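Local coordinates for protein endoglucanase (Clostridium thermocellum, PDB 2C24) that binds beta-glucan chains, including xyloglucan, through this family 30 carbohydrate-binding module of a larger cellulosomal enzyme that probably has cellulase activity, at residues Tyr94-Ile99 against Lys184-Asp189. Sequence-based numbering, arbitrary orientation.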
# COMPACT_ATOMS: atom_id res chain seq x y z
N TYR A 94 2.02 -1.92 13.22
CA TYR A 94 0.87 -1.72 12.34
C TYR A 94 1.28 -1.08 11.01
O TYR A 94 2.36 -0.49 10.90
CB TYR A 94 -0.18 -0.82 13.01
CG TYR A 94 -0.74 -1.34 14.31
CD1 TYR A 94 -0.10 -1.07 15.52
CD2 TYR A 94 -1.92 -2.08 14.34
CE1 TYR A 94 -0.61 -1.54 16.73
CE2 TYR A 94 -2.45 -2.55 15.54
CZ TYR A 94 -1.78 -2.28 16.73
OH TYR A 94 -2.28 -2.74 17.93
N LEU A 95 0.41 -1.22 10.01
CA LEU A 95 0.43 -0.36 8.84
C LEU A 95 -0.70 0.64 9.03
O LEU A 95 -1.88 0.28 9.05
CB LEU A 95 0.23 -1.16 7.55
CG LEU A 95 -0.15 -0.40 6.26
CD1 LEU A 95 0.99 0.47 5.74
CD2 LEU A 95 -0.61 -1.37 5.19
N GLU A 96 -0.33 1.91 9.18
CA GLU A 96 -1.29 2.96 9.47
C GLU A 96 -1.39 3.95 8.32
O GLU A 96 -0.38 4.27 7.68
CB GLU A 96 -0.93 3.68 10.76
CG GLU A 96 -0.87 2.77 11.98
CD GLU A 96 -0.71 3.54 13.28
OE1 GLU A 96 0.24 3.22 14.04
OE2 GLU A 96 -1.52 4.45 13.56
N PHE A 97 -2.61 4.41 8.07
CA PHE A 97 -2.91 5.40 7.05
C PHE A 97 -4.34 5.87 7.23
O PHE A 97 -5.15 5.20 7.86
CB PHE A 97 -2.71 4.83 5.63
CG PHE A 97 -3.56 3.61 5.34
CD1 PHE A 97 -4.80 3.74 4.73
CD2 PHE A 97 -3.11 2.33 5.66
CE1 PHE A 97 -5.58 2.63 4.45
CE2 PHE A 97 -3.88 1.21 5.40
CZ PHE A 97 -5.12 1.36 4.79
N ASP A 98 -4.64 7.04 6.67
CA ASP A 98 -6.01 7.54 6.61
C ASP A 98 -6.49 7.35 5.17
O ASP A 98 -5.68 7.39 4.24
CB ASP A 98 -6.07 9.01 7.03
CG ASP A 98 -5.51 9.24 8.44
OD1 ASP A 98 -4.37 9.74 8.56
OD2 ASP A 98 -6.20 8.90 9.42
N ILE A 99 -7.79 7.13 5.00
CA ILE A 99 -8.36 6.83 3.69
C ILE A 99 -9.80 7.34 3.54
O ILE A 99 -10.57 7.31 4.50
CB ILE A 99 -8.31 5.29 3.36
CG1 ILE A 99 -8.70 5.02 1.89
CG2 ILE A 99 -9.19 4.48 4.34
CD1 ILE A 99 -8.55 3.58 1.45
N LYS A 184 2.33 4.93 6.83
CA LYS A 184 3.48 4.66 7.68
C LYS A 184 3.42 3.27 8.32
O LYS A 184 2.33 2.72 8.51
CB LYS A 184 3.61 5.75 8.76
CG LYS A 184 2.38 5.91 9.67
CD LYS A 184 2.51 7.12 10.58
CE LYS A 184 1.37 7.21 11.61
NZ LYS A 184 0.01 7.38 11.00
N ILE A 185 4.60 2.73 8.62
CA ILE A 185 4.73 1.52 9.44
C ILE A 185 5.17 1.95 10.84
O ILE A 185 6.21 2.59 11.00
CB ILE A 185 5.79 0.53 8.86
CG1 ILE A 185 5.46 0.13 7.41
CG2 ILE A 185 5.95 -0.69 9.78
CD1 ILE A 185 4.10 -0.52 7.22
N THR A 186 4.37 1.60 11.84
CA THR A 186 4.66 1.96 13.23
C THR A 186 4.78 0.72 14.10
O THR A 186 4.30 -0.35 13.74
CB THR A 186 3.56 2.87 13.82
OG1 THR A 186 2.34 2.12 13.95
CG2 THR A 186 3.31 4.09 12.94
N SER A 187 5.44 0.87 15.25
CA SER A 187 5.44 -0.17 16.28
C SER A 187 5.56 0.46 17.67
O SER A 187 6.54 1.14 17.97
CB SER A 187 6.57 -1.18 16.06
OG SER A 187 6.46 -2.25 16.99
N GLU A 188 4.55 0.20 18.51
CA GLU A 188 4.55 0.68 19.89
C GLU A 188 5.52 -0.14 20.76
O GLU A 188 5.66 0.11 21.96
CB GLU A 188 3.12 0.66 20.45
CG GLU A 188 2.88 1.51 21.71
CD GLU A 188 2.77 3.01 21.45
OE1 GLU A 188 2.94 3.46 20.30
OE2 GLU A 188 2.51 3.76 22.43
N ASP A 189 6.20 -1.10 20.14
CA ASP A 189 7.28 -1.84 20.80
C ASP A 189 8.53 -0.97 20.93
O ASP A 189 8.72 -0.04 20.14
CB ASP A 189 7.61 -3.13 20.04
CG ASP A 189 6.67 -4.27 20.39
OD1 ASP A 189 5.61 -4.02 20.99
OD2 ASP A 189 7.00 -5.43 20.05
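Glu96 and Lys184 face each other as a hydrogen-bonded antiparallel pair. Glu96 N donates to Lys184 O at 2.9 Å, and Lys184 N returns the bond to Glu96 O at 2.9 Å. On the face of the sheet shared by Glu96, Lys184 and Thr186, the lysine chain is extended as far as CE, then bends at its last torsion (chi4 -63°). This sets NZ beside Glu96 CB, 3.8 Å away. NZ forms a salt bridge with Asp182; the Glu96 carboxylate lies beyond salt-bridge distance, though the place of OE2 is less certain. Glu96 leans toward the Tyr94 end of its strand, extended beyond CG, and crosses Thr186 at about a right angle. Thr186 OG1 donates to Glu96 OE1; the modelled 2.4 Å is very short, so the exact length is doubtful. The contact joins strands 94-101 and 176-186 in one of the two antiparallel sheets of the module's beta-sandwich. Strand 142-147 lies along the other edge of 94-101, where Lys145 makes a cation-pi contact with Tyr94. Tyr94 and Thr186 form the second hydrogen-bonded pair, with Tyr94 N to Thr186 O at 2.8 Å and Thr186 N to Tyr94 O at 3.0 Å. Between the two pairs, Leu95 and Ile185 point to the opposite, buried face. Their CD1 methyls meet at 3.6 Å, beside Ile21.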